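Local coordinates for L-asparaginase I (Vibrio cholerae, PDB 2OCD), which probably catalyses the hydrolysis of L-asparagine to L-aspartate and ammonium, as a homotetrameric cytoplasmic enzyme of the asparaginase 1 family, at residues Ser161-Ala166 / Ser170-Pro175; Val147-Phe150 / Leu155-Gly158. All coordinates share one frame; numbering follows the deposited sequence.

In the fold
Two successive antiparallel hairpins of the N-terminal asparaginase region lie against each other with their centres about 11 Å apart. Contact 2 (147-150 with 155-158) joins neighbouring strands of the large mixed sheet, and contact 1 (161-166 with 170-175) is the small two-stranded hairpin that follows it in the chain. Met156, a selenomethionine, bridges them: its CB lies 3.3 Å from Ser161 OG, while Phe172 CG lies 3.8 Å from Leu149 CD2. Contact 1 is the nearer to the predicted active site, the side chain of Lys163 coming within about 3 Å of those of Thr91 and Asp92 at nearest atoms; the side chain of Leu149 in contact 2 stays about 8 Å from that of Thr91.

Contact 1: Ser161-Ala166 / Ser170-Pro175; sequences SRKSHA and SAFSSP
Lys163 and Phe172 form a non-hydrogen-bonded antiparallel pair whose side chains lie on the same face of the hairpin. With Lys163 CG anti to the backbone N (chi1 -165°) and the chain extended beyond it, the aliphatic part crosses the Phe172 ring obliquely. Lys163 CG lies over one ring face, offset toward the rim, with Lys163 CB 3.7 Å from Phe172 CE1 and Lys163 CD 3.9 Å from Phe172 CZ. Beyond the ring, the ammonium group makes a salt bridge to Asp92, predicted to bind substrate, and a hydrogen bond to OG1 of Thr91, a predicted active-site residue.

The register slips by one residue after this pair, a classic bulge in which Ser164 and His165 both face Ala171. Ala171 O accepts Ser164 N at 3.1 Å and two weak bonds, from His165 N and from Ser164 OG. The Ser164 hydroxyl sits between its own N and carbonyl carbon (chi1 52°), which brings it to that shared acceptor; Ser164 CB meets Ser173 OG at 3.5 Å. Before the bulge, Arg162 N and Ser173 O are 2.9 Å apart, and Ser173 N returns a bond to Arg162 O.

Phe172 packs on Met156 of the preceding hairpin and meets Phe151 edge-to-face. The Arg162 side chain, bent at chi2 and chi3, carries NH1 to a salt bridge with Glu304 of helix 303-315. His165 and Ala166 join in parallel a strand of the second subunit, carrying the sheet across the interface.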
# COMPACT_ATOMS: atom_id res chain seq x y z
N SER B 161 -7.64 -10.36 -16.43
CA SER B 161 -8.41 -9.62 -15.46
C SER B 161 -9.42 -10.42 -14.71
O SER B 161 -9.92 -11.41 -15.20
CB SER B 161 -9.12 -8.43 -16.15
OG SER B 161 -8.14 -7.40 -16.38
N ARG B 162 -9.71 -9.99 -13.51
CA ARG B 162 -10.91 -10.44 -12.86
C ARG B 162 -11.44 -9.49 -11.82
O ARG B 162 -10.73 -8.64 -11.32
CB ARG B 162 -10.75 -11.84 -12.30
CG ARG B 162 -9.45 -12.13 -11.55
CD ARG B 162 -8.95 -13.55 -11.84
NE ARG B 162 -9.19 -14.51 -10.75
CZ ARG B 162 -10.37 -15.02 -10.38
NH1 ARG B 162 -11.54 -14.69 -10.96
NH2 ARG B 162 -10.38 -15.89 -9.37
N LYS B 163 -12.73 -9.65 -11.55
CA LYS B 163 -13.43 -8.88 -10.54
C LYS B 163 -13.08 -9.42 -9.17
O LYS B 163 -13.58 -10.45 -8.73
CB LYS B 163 -14.94 -8.88 -10.75
CG LYS B 163 -15.68 -7.80 -9.92
CD LYS B 163 -17.03 -7.48 -10.54
CE LYS B 163 -18.05 -6.89 -9.57
NZ LYS B 163 -19.46 -7.11 -10.08
N SER B 164 -12.22 -8.68 -8.50
CA SER B 164 -11.62 -9.08 -7.25
C SER B 164 -12.49 -8.61 -6.09
O SER B 164 -12.49 -9.26 -5.02
CB SER B 164 -10.24 -8.43 -7.16
OG SER B 164 -10.32 -7.04 -7.38
N HIS B 165 -13.22 -7.51 -6.29
CA HIS B 165 -13.99 -6.92 -5.21
C HIS B 165 -15.38 -6.51 -5.69
O HIS B 165 -15.53 -5.99 -6.81
CB HIS B 165 -13.23 -5.73 -4.60
CG HIS B 165 -13.68 -5.34 -3.22
ND1 HIS B 165 -12.78 -5.02 -2.22
CD2 HIS B 165 -14.91 -5.17 -2.68
CE1 HIS B 165 -13.45 -4.69 -1.13
NE2 HIS B 165 -14.74 -4.77 -1.38
N ALA B 166 -16.40 -6.77 -4.87
CA ALA B 166 -17.78 -6.39 -5.18
C ALA B 166 -18.51 -5.96 -3.93
O ALA B 166 -18.69 -6.77 -3.00
CB ALA B 166 -18.50 -7.53 -5.81
N SER B 170 -16.28 -1.81 -5.65
CA SER B 170 -16.03 -2.81 -6.68
C SER B 170 -14.79 -2.50 -7.55
O SER B 170 -14.46 -1.35 -7.79
CB SER B 170 -17.29 -2.99 -7.54
OG SER B 170 -16.95 -3.13 -8.90
N ALA B 171 -14.11 -3.54 -8.02
CA ALA B 171 -12.79 -3.36 -8.58
C ALA B 171 -12.29 -4.56 -9.39
O ALA B 171 -12.75 -5.68 -9.22
CB ALA B 171 -11.83 -3.08 -7.46
N PHE B 172 -11.33 -4.31 -10.25
CA PHE B 172 -10.71 -5.38 -11.04
C PHE B 172 -9.19 -5.35 -10.89
O PHE B 172 -8.60 -4.29 -10.94
CB PHE B 172 -11.03 -5.22 -12.51
CG PHE B 172 -12.47 -5.38 -12.84
CD1 PHE B 172 -12.96 -6.58 -13.34
CD2 PHE B 172 -13.36 -4.33 -12.69
CE1 PHE B 172 -14.29 -6.74 -13.65
CE2 PHE B 172 -14.69 -4.48 -12.98
CZ PHE B 172 -15.16 -5.70 -13.46
N SER B 173 -8.57 -6.53 -10.78
CA SER B 173 -7.10 -6.70 -10.84
C SER B 173 -6.66 -7.74 -11.87
O SER B 173 -7.47 -8.61 -12.28
CB SER B 173 -6.60 -7.22 -9.51
OG SER B 173 -7.41 -8.32 -9.22
N SER B 174 -5.40 -7.64 -12.28
CA SER B 174 -4.76 -8.68 -13.01
C SER B 174 -3.68 -9.18 -12.11
O SER B 174 -2.60 -8.67 -12.11
CB SER B 174 -4.21 -8.21 -14.38
OG SER B 174 -3.82 -6.87 -14.43
N PRO B 175 -3.97 -10.20 -11.33
CA PRO B 175 -3.02 -10.54 -10.25
C PRO B 175 -1.65 -10.96 -10.75
O PRO B 175 -0.66 -10.74 -10.06
CB PRO B 175 -3.69 -11.73 -9.54
CG PRO B 175 -5.12 -11.72 -10.03
CD PRO B 175 -5.10 -11.13 -11.39

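Contact 2: Val147-Phe150 / Leu155-Gly158; sequences VTLF and LMRG
Leu155, Leu149 and Met156 have the most surface buried here. Leu155 turns the end of its side chain back over the partner strand: with CG anti to the backbone N (chi1 -177°) and chi2 at 71°, its CD1 comes to 3.3 Å from Thr148 OG1 and 3.9 Å from Phe150 CB. The same residue brings its backbone to the Phe150 ring, whose edge has Leu155 CA in its plane.

Leu149 and Met156 form the hydrogen-bonded pair, and their side chains share the face away from Phe150 and Leu155. They cross obliquely, CD2 of Leu149 meeting CE of Met156 at 3.9 Å. Between their backbones, Met156 N to Leu149 O spans 2.9 Å and is nearly straight at hydrogen (171°), whereas Leu149 N to Met156 O, also 2.9 Å, is more bent. Gly158 N extends the pairing with a 2.8 Å bond to Val147 O.

Within the large mixed sheet, Thr148 and Phe150 bond through their backbones to strand 112-115, and Leu155 to Leu181. Arg157, through NE, makes a salt bridge with Glu146, just before Val147. The chemistry is therefore divided: backbone hydrogen bonds satisfy buried polar atoms and set the register, while apolar contacts lie on both faces, Leu149 with Met156 and Phe150 with Leu155.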
# COMPACT_ATOMS: atom_id res chain seq x y z
N VAL B 147 -7.44 -6.48 -26.59
CA VAL B 147 -8.63 -6.34 -25.76
C VAL B 147 -8.22 -6.00 -24.32
O VAL B 147 -7.59 -6.79 -23.64
CB VAL B 147 -9.53 -7.58 -25.83
CG1 VAL B 147 -10.76 -7.37 -25.00
CG2 VAL B 147 -9.98 -7.80 -27.26
N THR B 148 -8.56 -4.80 -23.88
CA THR B 148 -8.16 -4.35 -22.54
C THR B 148 -9.38 -3.96 -21.70
O THR B 148 -10.52 -3.94 -22.20
CB THR B 148 -7.18 -3.15 -22.66
OG1 THR B 148 -7.80 -2.08 -23.39
CG2 THR B 148 -5.85 -3.60 -23.39
N LEU B 149 -9.14 -3.69 -20.41
CA LEU B 149 -10.24 -3.49 -19.44
C LEU B 149 -9.86 -2.32 -18.56
O LEU B 149 -8.81 -2.34 -17.91
CB LEU B 149 -10.50 -4.76 -18.61
CG LEU B 149 -11.70 -4.85 -17.65
CD1 LEU B 149 -12.21 -6.30 -17.38
CD2 LEU B 149 -11.45 -4.23 -16.30
N PHE B 150 -10.69 -1.30 -18.57
CA PHE B 150 -10.35 -0.12 -17.83
C PHE B 150 -11.26 0.03 -16.60
O PHE B 150 -12.51 0.06 -16.73
CB PHE B 150 -10.40 1.07 -18.76
CG PHE B 150 -9.91 2.33 -18.14
CD1 PHE B 150 -8.57 2.48 -17.82
CD2 PHE B 150 -10.75 3.36 -17.90
CE1 PHE B 150 -8.10 3.66 -17.23
CE2 PHE B 150 -10.27 4.52 -17.31
CZ PHE B 150 -8.96 4.65 -16.97
N LEU B 155 -5.51 0.30 -16.79
CA LEU B 155 -5.89 -0.45 -17.95
C LEU B 155 -5.22 -1.78 -17.85
O LEU B 155 -3.99 -1.83 -17.82
CB LEU B 155 -5.38 0.25 -19.20
CG LEU B 155 -5.80 -0.45 -20.49
CD1 LEU B 155 -7.31 -0.26 -20.70
CD2 LEU B 155 -4.95 0.05 -21.71
N MSE B 156 -5.99 -2.85 -17.85
CA MSE B 156 -5.42 -4.18 -17.73
C MSE B 156 -5.62 -5.00 -18.96
O MSE B 156 -6.57 -4.79 -19.68
CB MSE B 156 -6.03 -4.90 -16.53
CG MSE B 156 -5.76 -4.20 -15.22
SE MSE B 156 -7.23 -4.54 -13.97
CE MSE B 156 -8.28 -2.88 -14.39
N ARG B 157 -4.74 -5.97 -19.21
CA ARG B 157 -4.99 -6.94 -20.28
C ARG B 157 -6.32 -7.63 -20.02
O ARG B 157 -6.55 -8.11 -18.93
CB ARG B 157 -3.85 -7.94 -20.40
CG ARG B 157 -4.04 -8.94 -21.52
CD ARG B 157 -2.74 -9.69 -21.90
NE ARG B 157 -1.81 -8.80 -22.56
CZ ARG B 157 -0.49 -8.88 -22.51
NH1 ARG B 157 0.11 -9.83 -21.85
NH2 ARG B 157 0.24 -7.97 -23.14
N GLY B 158 -7.21 -7.64 -21.00
CA GLY B 158 -8.55 -8.17 -20.84
C GLY B 158 -8.57 -9.56 -20.31
O GLY B 158 -9.23 -9.85 -19.30